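Long-range contacts in probable tagatose 6-phosphate kinase (Sinorhizobium meliloti, PDB 3TXV), which probably acts in tagatose phosphate metabolism, either as the 6-phosphate kinase it is named for or as a GatZ/KbaZ-like aldolase subunit: residues 332-337 with 358-363; 336-341 with 352-357; 26-31 with 291-296; 53-58 with 98-103. All coordinates share one frame; numbering follows the deposited sequence.

Contact 1. Residues 332-337 with 358-363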
# COMPACT_ATOMS: atom_id res chain seq x y z
N ALA A 332 -11.67 -5.93 15.59
CA ALA A 332 -11.80 -4.53 15.10
C ALA A 332 -11.41 -4.37 13.63
O ALA A 332 -12.18 -3.80 12.85
CB ALA A 332 -11.02 -3.54 16.00
N ASN A 333 -10.26 -4.93 13.25
CA ASN A 333 -9.65 -4.73 11.95
C ASN A 333 -10.20 -5.55 10.83
O ASN A 333 -9.91 -5.27 9.65
CB ASN A 333 -8.17 -5.00 12.06
CG ASN A 333 -7.47 -3.97 12.91
OD1 ASN A 333 -7.85 -2.81 12.93
ND2 ASN A 333 -6.45 -4.40 13.63
N TRP A 334 -10.99 -6.58 11.17
CA TRP A 334 -11.71 -7.33 10.13
C TRP A 334 -13.24 -7.21 10.21
O TRP A 334 -13.93 -7.61 9.27
CB TRP A 334 -11.26 -8.82 10.05
CG TRP A 334 -11.65 -9.71 11.22
CD1 TRP A 334 -10.88 -9.98 12.29
CD2 TRP A 334 -12.88 -10.41 11.42
NE1 TRP A 334 -11.55 -10.80 13.16
CE2 TRP A 334 -12.78 -11.08 12.66
CE3 TRP A 334 -14.08 -10.53 10.67
CZ2 TRP A 334 -13.84 -11.88 13.19
CZ3 TRP A 334 -15.14 -11.34 11.19
CH2 TRP A 334 -15.00 -11.99 12.45
N ALA A 335 -13.76 -6.66 11.30
CA ALA A 335 -15.19 -6.86 11.61
C ALA A 335 -16.15 -6.24 10.57
O ALA A 335 -17.20 -6.84 10.24
CB ALA A 335 -15.52 -6.39 13.00
N LYS A 336 -15.74 -5.08 10.06
CA LYS A 336 -16.51 -4.33 9.09
C LYS A 336 -16.44 -4.95 7.71
O LYS A 336 -17.19 -4.55 6.83
CB LYS A 336 -16.02 -2.87 8.97
CG LYS A 336 -15.97 -2.04 10.27
CD LYS A 336 -16.35 -0.55 10.04
CE LYS A 336 -15.38 0.29 9.12
NZ LYS A 336 -15.69 0.34 7.64
N TYR A 337 -15.54 -5.92 7.52
CA TYR A 337 -15.22 -6.39 6.17
C TYR A 337 -15.79 -7.73 5.84
O TYR A 337 -16.10 -7.99 4.70
CB TYR A 337 -13.72 -6.39 5.93
CG TYR A 337 -13.19 -4.99 5.81
CD1 TYR A 337 -12.89 -4.24 6.96
CD2 TYR A 337 -13.01 -4.40 4.55
CE1 TYR A 337 -12.44 -2.95 6.87
CE2 TYR A 337 -12.53 -3.10 4.44
CZ TYR A 337 -12.26 -2.39 5.60
OH TYR A 337 -11.80 -1.11 5.50
N ARG A 358 -3.57 -8.67 7.43
CA ARG A 358 -2.32 -7.93 7.40
C ARG A 358 -2.09 -6.99 8.62
O ARG A 358 -0.96 -6.57 8.91
CB ARG A 358 -2.16 -7.17 6.09
CG ARG A 358 -2.90 -5.90 6.01
CD ARG A 358 -2.55 -5.15 4.74
NE ARG A 358 -3.60 -4.17 4.43
CZ ARG A 358 -4.65 -4.44 3.67
NH1 ARG A 358 -4.77 -5.63 3.11
NH2 ARG A 358 -5.58 -3.53 3.48
N TYR A 359 -3.18 -6.66 9.31
CA TYR A 359 -3.10 -5.79 10.46
C TYR A 359 -2.69 -6.59 11.71
O TYR A 359 -2.31 -5.99 12.73
CB TYR A 359 -4.42 -5.03 10.66
CG TYR A 359 -4.72 -4.10 9.51
CD1 TYR A 359 -4.20 -2.79 9.49
CD2 TYR A 359 -5.48 -4.53 8.42
CE1 TYR A 359 -4.46 -1.92 8.42
CE2 TYR A 359 -5.75 -3.67 7.34
CZ TYR A 359 -5.24 -2.37 7.35
OH TYR A 359 -5.49 -1.55 6.28
N TYR A 360 -2.71 -7.92 11.59
CA TYR A 360 -2.41 -8.80 12.73
C TYR A 360 -0.98 -9.32 12.73
O TYR A 360 -0.50 -9.80 13.75
CB TYR A 360 -3.43 -9.94 12.81
CG TYR A 360 -4.84 -9.41 12.98
CD1 TYR A 360 -5.55 -8.93 11.91
CD2 TYR A 360 -5.45 -9.34 14.25
CE1 TYR A 360 -6.81 -8.43 12.08
CE2 TYR A 360 -6.72 -8.85 14.42
CZ TYR A 360 -7.40 -8.40 13.33
OH TYR A 360 -8.68 -7.89 13.43
N TRP A 361 -0.27 -9.20 11.62
CA TRP A 361 1.15 -9.55 11.64
C TRP A 361 2.01 -8.92 12.78
O TRP A 361 3.02 -9.51 13.17
CB TRP A 361 1.77 -9.38 10.26
CG TRP A 361 1.12 -10.30 9.23
CD1 TRP A 361 0.57 -9.93 8.03
CD2 TRP A 361 0.95 -11.71 9.32
NE1 TRP A 361 0.09 -11.02 7.38
CE2 TRP A 361 0.31 -12.13 8.14
CE3 TRP A 361 1.29 -12.68 10.28
CZ2 TRP A 361 -0.01 -13.47 7.89
CZ3 TRP A 361 0.96 -14.01 10.04
CH2 TRP A 361 0.33 -14.40 8.85
N PRO A 362 1.64 -7.72 13.29
CA PRO A 362 2.30 -7.15 14.49
C PRO A 362 1.78 -7.57 15.88
O PRO A 362 2.42 -7.31 16.87
CB PRO A 362 2.11 -5.64 14.32
CG PRO A 362 1.81 -5.45 12.83
CD PRO A 362 1.01 -6.65 12.49
N HIS A 363 0.62 -8.19 15.97
CA HIS A 363 0.16 -8.57 17.27
C HIS A 363 1.16 -9.52 17.87
O HIS A 363 1.51 -10.51 17.24
CB HIS A 363 -1.21 -9.24 17.22
CG HIS A 363 -1.69 -9.69 18.56
ND1 HIS A 363 -1.00 -10.62 19.32
CD2 HIS A 363 -2.77 -9.32 19.29
CE1 HIS A 363 -1.64 -10.80 20.47
NE2 HIS A 363 -2.71 -10.03 20.47
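Tyr360 reaches across to Asn333 and Trp334. Tyr360 and Trp334 are both buried, and the Tyr360 hydroxyl sits between Asn333 CB and Trp334 CD1, so this is the tightly packed part of the contact. Tyr360 CG stands anti to the carbonyl carbon (chi1 -60°), which sends the phenol across to the start of the short helix 332-335. There Tyr360 OH lies 3.2 Å from CB of Asn333. It also meets the indole of Trp334 at its edge, near the ring plane, 3.2 Å from CD1. Behind the hydroxyl, Tyr360 CZ packs 4.0 Å from Trp334 CD1. The backbone N of Asn333 gives a weak hydrogen bond to Tyr360 OH (3.4 Å, N-H...O angle 127°). The stronger polar partner of this hydroxyl is the carbonyl of Glu330, just ahead of the helix. Trp334 NE1 is likewise held elsewhere, by the carbonyl of Met327.

The other side is looser and partly open to solvent. Here the amide of Asn333 lies beside Tyr359. Asn333 ND2 comes 3.7 Å from Tyr359 CB, and the amide and phenol planes are 38° apart. No hydrogen bond joins this pair.

Tyr360, which touches Val326 and Met327, and Trp334, through its bond to Met327, join the loop before helix 364-376 and the short helix 332-335 to helix 319-329.

Contact 2. Residues 336-341 with 352-357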
# COMPACT_ATOMS: atom_id res chain seq x y z
N LYS A 336 -15.74 -5.08 10.06
CA LYS A 336 -16.51 -4.33 9.09
C LYS A 336 -16.44 -4.95 7.71
O LYS A 336 -17.19 -4.55 6.83
CB LYS A 336 -16.02 -2.87 8.97
CG LYS A 336 -15.97 -2.04 10.27
CD LYS A 336 -16.35 -0.55 10.04
CE LYS A 336 -15.38 0.29 9.12
NZ LYS A 336 -15.69 0.34 7.64
N TYR A 337 -15.54 -5.92 7.52
CA TYR A 337 -15.22 -6.39 6.17
C TYR A 337 -15.79 -7.73 5.84
O TYR A 337 -16.10 -7.99 4.70
CB TYR A 337 -13.72 -6.39 5.93
CG TYR A 337 -13.19 -4.99 5.81
CD1 TYR A 337 -12.89 -4.24 6.96
CD2 TYR A 337 -13.01 -4.40 4.55
CE1 TYR A 337 -12.44 -2.95 6.87
CE2 TYR A 337 -12.53 -3.10 4.44
CZ TYR A 337 -12.26 -2.39 5.60
OH TYR A 337 -11.80 -1.11 5.50
N TYR A 338 -15.92 -8.61 6.82
CA TYR A 338 -16.34 -9.98 6.52
C TYR A 338 -17.66 -10.29 7.19
O TYR A 338 -17.78 -10.21 8.42
CB TYR A 338 -15.27 -10.99 6.94
CG TYR A 338 -13.85 -10.74 6.44
CD1 TYR A 338 -13.60 -10.41 5.11
CD2 TYR A 338 -12.75 -10.85 7.32
CE1 TYR A 338 -12.29 -10.19 4.67
CE2 TYR A 338 -11.43 -10.64 6.88
CZ TYR A 338 -11.21 -10.32 5.56
OH TYR A 338 -9.93 -10.10 5.12
N HIS A 339 -18.64 -10.67 6.38
CA HIS A 339 -20.02 -10.74 6.85
C HIS A 339 -20.62 -12.10 6.57
O HIS A 339 -20.10 -12.85 5.76
CB HIS A 339 -20.82 -9.62 6.18
CG HIS A 339 -20.31 -8.24 6.48
ND1 HIS A 339 -20.16 -7.76 7.77
CD2 HIS A 339 -19.93 -7.23 5.66
CE1 HIS A 339 -19.72 -6.51 7.72
NE2 HIS A 339 -19.57 -6.17 6.46
N GLY A 340 -21.71 -12.44 7.24
CA GLY A 340 -22.39 -13.71 6.97
C GLY A 340 -22.22 -14.72 8.08
O GLY A 340 -21.96 -14.36 9.23
N SER A 341 -22.35 -15.99 7.73
CA SER A 341 -22.25 -17.08 8.70
C SER A 341 -20.86 -17.17 9.28
O SER A 341 -19.91 -16.64 8.68
CB SER A 341 -22.57 -18.41 8.03
OG SER A 341 -21.63 -18.72 7.02
N SER A 352 -9.54 -14.10 2.03
CA SER A 352 -10.10 -13.05 1.21
C SER A 352 -9.03 -12.12 0.70
O SER A 352 -8.04 -11.85 1.40
CB SER A 352 -11.11 -12.23 2.00
OG SER A 352 -10.93 -10.85 1.72
N TYR A 353 -9.27 -11.62 -0.50
CA TYR A 353 -8.47 -10.60 -1.16
C TYR A 353 -8.39 -9.27 -0.40
O TYR A 353 -7.49 -8.48 -0.68
CB TYR A 353 -9.09 -10.30 -2.54
CG TYR A 353 -8.86 -11.29 -3.66
CD1 TYR A 353 -7.60 -11.86 -3.88
CD2 TYR A 353 -9.89 -11.60 -4.55
CE1 TYR A 353 -7.37 -12.74 -4.94
CE2 TYR A 353 -9.69 -12.47 -5.62
CZ TYR A 353 -8.43 -13.05 -5.80
OH TYR A 353 -8.21 -13.93 -6.85
N SER A 354 -9.33 -8.99 0.50
CA SER A 354 -9.25 -7.75 1.34
C SER A 354 -8.07 -7.83 2.29
O SER A 354 -7.52 -6.78 2.70
CB SER A 354 -10.52 -7.49 2.16
OG SER A 354 -11.66 -7.31 1.34
N ASP A 355 -7.69 -9.05 2.66
CA ASP A 355 -6.40 -9.28 3.28
C ASP A 355 -6.31 -8.52 4.62
O ASP A 355 -5.27 -7.96 4.97
CB ASP A 355 -5.25 -8.89 2.30
CG ASP A 355 -3.83 -9.03 2.93
OD1 ASP A 355 -3.44 -10.18 3.31
OD2 ASP A 355 -3.11 -8.00 3.06
N ARG A 356 -7.39 -8.51 5.39
CA ARG A 356 -7.36 -7.72 6.61
C ARG A 356 -6.37 -8.37 7.55
O ARG A 356 -5.83 -7.68 8.43
CB ARG A 356 -8.73 -7.56 7.29
CG ARG A 356 -9.86 -7.02 6.43
CD ARG A 356 -9.64 -5.60 5.97
NE ARG A 356 -9.39 -4.68 7.07
CZ ARG A 356 -9.02 -3.41 6.88
NH1 ARG A 356 -8.87 -2.94 5.64
NH2 ARG A 356 -8.81 -2.60 7.93
N ILE A 357 -6.12 -9.66 7.36
CA ILE A 357 -5.15 -10.36 8.23
C ILE A 357 -3.84 -9.59 8.36
O ILE A 357 -3.10 -9.81 9.30
CB ILE A 357 -4.88 -11.81 7.77
CG1 ILE A 357 -4.15 -12.60 8.84
CG2 ILE A 357 -4.08 -11.85 6.45
CD1 ILE A 357 -4.13 -14.11 8.52
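Arg356 is bent at both chi2 (-65°) and chi3, and this fold of its chain lays the guanidinium flat on the ring of Tyr337. The two planes are only 4° apart. Arg356 CZ lies 3.9 Å from the Tyr337 ring centroid, in a cation-pi contact over the face. Arg356 CD sits over the middle of the same face, 3.6 Å from the centroid, and adds a CH-pi contact. Arg356 NE has a further partner, the carbonyl of Asn333, which helps fix the rotation of the group.

Tyr338 enters separately, with its ring steeply inclined to the guanidinium. Its OH accepts a nearly straight hydrogen bond from the backbone N of Arg356 (3.0 Å, 165°). Arg356 CG packs 3.7 Å from Tyr338 CZ.

The two loops flank helix 342-351, and the second begins with a type I turn from Ser352 to Asp355. Ser352 OG accepts from the backbone N of Ser354 (2.7 Å), which makes an ST turn. The same OG lies 3.3 Å from Tyr338 CE1 and is also hydrogen-bonded to Asn236. Asp355 starts away from the other loop. Its OD2 bonds to Thr293 of helix 290-310 and forms a salt bridge with Arg358.

Contact 3. Residues 26-31 with 291-296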
# COMPACT_ATOMS: atom_id res chain seq x y z
N ILE A 26 4.48 1.08 -3.29
CA ILE A 26 4.33 0.01 -2.32
C ILE A 26 3.82 0.58 -1.02
O ILE A 26 4.59 1.24 -0.31
CB ILE A 26 5.67 -0.66 -2.03
CG1 ILE A 26 6.52 -0.85 -3.32
CG2 ILE A 26 5.44 -1.89 -1.23
CD1 ILE A 26 5.85 -1.60 -4.49
N CYS A 27 2.54 0.35 -0.70
CA CYS A 27 2.02 0.67 0.63
C CYS A 27 1.81 -0.58 1.40
O CYS A 27 0.67 -1.04 1.58
CB CYS A 27 0.69 1.41 0.61
SG CYS A 27 0.38 2.13 -0.93
N SER A 28 2.90 -1.15 1.86
CA SER A 28 2.81 -2.13 2.89
C SER A 28 3.71 -1.67 4.03
O SER A 28 4.66 -0.91 3.83
CB SER A 28 3.16 -3.52 2.36
OG SER A 28 2.16 -4.46 2.77
N ALA A 29 3.37 -2.11 5.22
CA ALA A 29 4.09 -1.78 6.41
C ALA A 29 5.04 -2.91 6.71
O ALA A 29 5.90 -2.77 7.58
CB ALA A 29 3.13 -1.62 7.56
N HIS A 30 4.87 -4.04 6.02
CA HIS A 30 5.52 -5.29 6.42
C HIS A 30 7.00 -5.30 6.06
O HIS A 30 7.33 -5.15 4.89
CB HIS A 30 4.81 -6.52 5.83
CG HIS A 30 5.14 -7.79 6.55
ND1 HIS A 30 6.37 -8.40 6.46
CD2 HIS A 30 4.42 -8.53 7.43
CE1 HIS A 30 6.39 -9.48 7.23
NE2 HIS A 30 5.22 -9.57 7.84
N PRO A 31 7.88 -5.46 7.07
CA PRO A 31 9.35 -5.55 6.90
C PRO A 31 9.80 -6.44 5.73
O PRO A 31 10.68 -6.02 4.96
CB PRO A 31 9.83 -6.17 8.22
CG PRO A 31 8.61 -6.33 9.10
CD PRO A 31 7.51 -5.50 8.49
N GLY A 291 -2.16 -6.95 -2.23
CA GLY A 291 -1.67 -8.02 -3.02
C GLY A 291 -0.33 -8.48 -2.53
O GLY A 291 0.07 -9.53 -2.87
N LEU A 292 0.39 -7.69 -1.77
CA LEU A 292 1.76 -8.01 -1.54
C LEU A 292 1.86 -8.78 -0.29
O LEU A 292 2.68 -9.62 -0.17
CB LEU A 292 2.56 -6.74 -1.38
CG LEU A 292 2.77 -5.97 -2.64
CD1 LEU A 292 3.25 -4.66 -2.35
CD2 LEU A 292 3.74 -6.67 -3.41
N THR A 293 1.02 -8.47 0.66
CA THR A 293 0.95 -9.21 1.92
C THR A 293 0.01 -10.41 1.80
O THR A 293 0.11 -11.37 2.58
CB THR A 293 0.41 -8.34 3.03
OG1 THR A 293 -0.70 -7.56 2.53
CG2 THR A 293 1.51 -7.44 3.58
N PHE A 294 -0.91 -10.33 0.86
CA PHE A 294 -1.69 -11.49 0.51
C PHE A 294 -0.72 -12.64 0.11
O PHE A 294 -0.77 -13.71 0.71
CB PHE A 294 -2.69 -11.13 -0.59
CG PHE A 294 -3.49 -12.29 -1.09
CD1 PHE A 294 -2.96 -13.17 -2.03
CD2 PHE A 294 -4.77 -12.53 -0.58
CE1 PHE A 294 -3.71 -14.28 -2.48
CE2 PHE A 294 -5.52 -13.60 -1.02
CZ PHE A 294 -5.00 -14.49 -1.98
N ALA A 295 0.16 -12.41 -0.87
CA ALA A 295 1.15 -13.42 -1.27
C ALA A 295 2.08 -13.88 -0.10
O ALA A 295 2.36 -15.10 0.08
CB ALA A 295 1.94 -12.92 -2.41
N LEU A 296 2.54 -12.90 0.70
CA LEU A 296 3.37 -13.20 1.85
C LEU A 296 2.66 -14.22 2.72
O LEU A 296 3.21 -15.28 2.99
CB LEU A 296 3.69 -11.94 2.62
CG LEU A 296 4.45 -12.08 3.96
CD1 LEU A 296 5.54 -13.17 3.93
CD2 LEU A 296 5.06 -10.73 4.33
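Ser28 and Thr293 are the residues whose CA atoms come nearest, 7.4 Å apart. Residues 26-30 run from the end of strand 23-26, extended except at Ala29, into helix 31-43, which starts at Pro31. Residues 291-296 form the opening turns of helix 290-310, which follows the last strand, 283-288. In this (beta/alpha)8, or TIM, barrel those two strands are neighbours, so the contact lies beside the closing seam, at the C-terminal ends of the strands.

Three side chains of the helix, Leu292, Thr293 and Leu296, face the other segment. Leu292 CD1 meets Ile26 CG2 at 3.7 Å, the two side chains crossing at about a right angle. Thr293 turns its methyl, not its hydroxyl, to the contact. Its CG2 lies 3.2 Å from Ser28 OG and 4.1 Å from His30 CB. Leu296 CD2 sits over the middle of one face of the His30 imidazole, 3.4 Å from the ring centroid and 13° off the ring normal, as a CH-pi contact. His30 holds CG trans to its own N (chi1 -161°), which swings the ring under that methyl. Its ND1 caps helix 31-43 through the backbone N of Leu32.

No hydrogen bond crosses between the segments. Thr293 OG1 is engaged with Asp355, and His30 ND1 with its cap. Cohesion here therefore comes from methyl and ring packing, while these polar atoms are satisfied outside the contact.

Contact 4. Residues 53-58 with 98-103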
# COMPACT_ATOMS: atom_id res chain seq x y z
N THR A 53 0.22 5.68 5.16
CA THR A 53 -1.05 6.47 5.18
C THR A 53 -1.22 7.28 6.46
O THR A 53 -0.77 6.87 7.50
CB THR A 53 -2.38 5.63 5.03
OG1 THR A 53 -2.29 4.40 5.76
CG2 THR A 53 -2.75 5.35 3.59
N CYS A 54 -1.91 8.41 6.35
CA CYS A 54 -2.22 9.29 7.46
C CYS A 54 -2.45 8.53 8.74
O CYS A 54 -1.72 8.74 9.73
CB CYS A 54 -3.47 10.12 7.13
SG CYS A 54 -5.02 9.11 6.63
N ASN A 55 -3.46 7.66 8.70
CA ASN A 55 -3.84 6.71 9.77
C ASN A 55 -2.72 5.83 10.32
O ASN A 55 -2.59 5.65 11.52
CB ASN A 55 -4.92 5.79 9.25
CG ASN A 55 -6.32 6.38 9.32
OD1 ASN A 55 -6.58 7.41 9.97
ND2 ASN A 55 -7.24 5.70 8.67
N GLN A 56 -1.95 5.26 9.40
CA GLN A 56 -0.90 4.33 9.73
C GLN A 56 0.19 5.03 10.55
O GLN A 56 0.63 4.48 11.56
CB GLN A 56 -0.35 3.75 8.40
CG GLN A 56 0.68 2.62 8.48
CD GLN A 56 1.32 2.35 7.10
OE1 GLN A 56 2.48 1.90 7.00
NE2 GLN A 56 0.57 2.63 6.04
N VAL A 57 0.60 6.23 10.14
CA VAL A 57 1.72 6.92 10.77
C VAL A 57 1.56 8.43 10.81
O VAL A 57 1.38 9.06 9.79
CB VAL A 57 3.12 6.54 10.13
CG1 VAL A 57 3.19 5.04 9.74
CG2 VAL A 57 3.54 7.47 8.97
N ASN A 58 1.62 9.00 12.01
CA ASN A 58 1.48 10.44 12.19
C ASN A 58 2.09 10.85 13.52
O ASN A 58 2.48 9.98 14.29
CB ASN A 58 0.01 10.88 12.10
CG ASN A 58 -0.90 10.10 13.03
OD1 ASN A 58 -0.72 10.11 14.26
ND2 ASN A 58 -1.89 9.43 12.46
N PRO A 98 -7.30 15.43 7.18
CA PRO A 98 -8.10 15.31 8.42
C PRO A 98 -8.58 13.91 8.77
O PRO A 98 -9.08 13.70 9.88
CB PRO A 98 -9.32 16.19 8.15
CG PRO A 98 -9.10 16.89 6.87
CD PRO A 98 -8.02 16.16 6.12
N ASN A 99 -8.44 12.94 7.87
CA ASN A 99 -9.01 11.61 8.09
C ASN A 99 -8.84 10.98 9.48
O ASN A 99 -9.79 10.48 10.04
CB ASN A 99 -8.54 10.63 7.02
CG ASN A 99 -9.26 9.31 7.09
OD1 ASN A 99 -10.36 9.17 6.54
ND2 ASN A 99 -8.66 8.34 7.76
N PRO A 100 -7.62 10.99 10.05
CA PRO A 100 -7.51 10.25 11.32
C PRO A 100 -8.16 10.97 12.49
O PRO A 100 -8.12 10.48 13.63
CB PRO A 100 -6.00 10.16 11.56
CG PRO A 100 -5.41 10.41 10.23
CD PRO A 100 -6.29 11.41 9.58
N TRP A 101 -8.76 12.13 12.22
CA TRP A 101 -9.32 12.95 13.27
C TRP A 101 -10.62 13.50 12.81
O TRP A 101 -11.07 14.53 13.31
CB TRP A 101 -8.39 14.12 13.60
CG TRP A 101 -7.07 13.69 14.11
CD1 TRP A 101 -6.80 13.20 15.34
CD2 TRP A 101 -5.84 13.72 13.40
NE1 TRP A 101 -5.45 12.92 15.46
CE2 TRP A 101 -4.84 13.23 14.27
CE3 TRP A 101 -5.47 14.10 12.11
CZ2 TRP A 101 -3.51 13.10 13.89
CZ3 TRP A 101 -4.13 13.99 11.74
CH2 TRP A 101 -3.17 13.49 12.63
N LYS A 102 -11.25 12.79 11.88
CA LYS A 102 -12.45 13.27 11.24
C LYS A 102 -13.69 13.25 12.14
O LYS A 102 -14.70 13.91 11.87
CB LYS A 102 -12.66 12.55 9.93
CG LYS A 102 -13.15 11.13 10.04
CD LYS A 102 -13.38 10.59 8.63
CE LYS A 102 -14.50 9.58 8.57
NZ LYS A 102 -13.99 8.45 7.77
N HIS A 103 -13.61 12.51 13.24
CA HIS A 103 -14.67 12.58 14.24
C HIS A 103 -14.69 13.93 14.94
O HIS A 103 -15.72 14.31 15.51
CB HIS A 103 -14.51 11.46 15.25
CG HIS A 103 -13.13 11.39 15.82
ND1 HIS A 103 -12.82 11.84 17.08
CD2 HIS A 103 -11.97 10.96 15.27
CE1 HIS A 103 -11.53 11.66 17.31
NE2 HIS A 103 -10.99 11.13 16.23
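Asn55 and Cys54 pack against Asn99 and Pro100, with the CA atoms of Asn55 and Pro100 5.3 Å apart. Asn99 ND2 gives a weak hydrogen bond to Asn55 OD1 (3.2 Å, 133°). Asn55 ND2 is as near but, being another donor, makes no bond. Cys54 CB lies 3.7 Å from Pro100 CG, and Cys54 SG lies 3.9 Å from Asn99 CB. Asn58 CG lies 4.1 Å from Trp101 CZ2, the amide and ring planes 48° apart. Pro100 CB lies over one face of the Trp101 indole, 3.9 Å above its plane.

Both segments are loops that follow neighbouring parallel strands, 48-53 and 89-96. The contact thus joins two adjacent loops at the C-terminal end of the TIM barrel, where active sites of this fold lie. Cys54 touches His95, one of three residues (with Glu178 and His265) whose arrangement may suit a metal, though no metal is present.

A second layer starts with Asn58. Its CG lies between its backbone N and carbonyl carbon (chi1 53°), which turns the amide back to Cys54. Asn58 ND2 bonds to the carbonyl O of Cys54 (2.8 Å), bracing the turn that carries Cys54 and Asn55. Farther out, Cys54 and Asn58 rest on Met116 of helix 106-121, and Trp101 touches Lys112 of that helix.

From the N terminus, contact 3 opens first, just after strand 23-26. Contact 4 opens and closes within its long loop, joining the loops after strands 48-53 and 89-96. Contact 3 closes at helix 290-310, so it spans nearly the whole barrel. Ala29 packs on Gln56 where these two contacts meet. After contact 3 closes, contacts 1 and 2 both open, beyond the barrel, from overlapping segments that share Lys336 and Tyr337. The loop of contact 2, around helix 342-351, lies inside that of contact 1, which closes just after it. Both also touch contact 3 through Thr293, so the C-terminal helical region is tied to the barrel at helix 290-310.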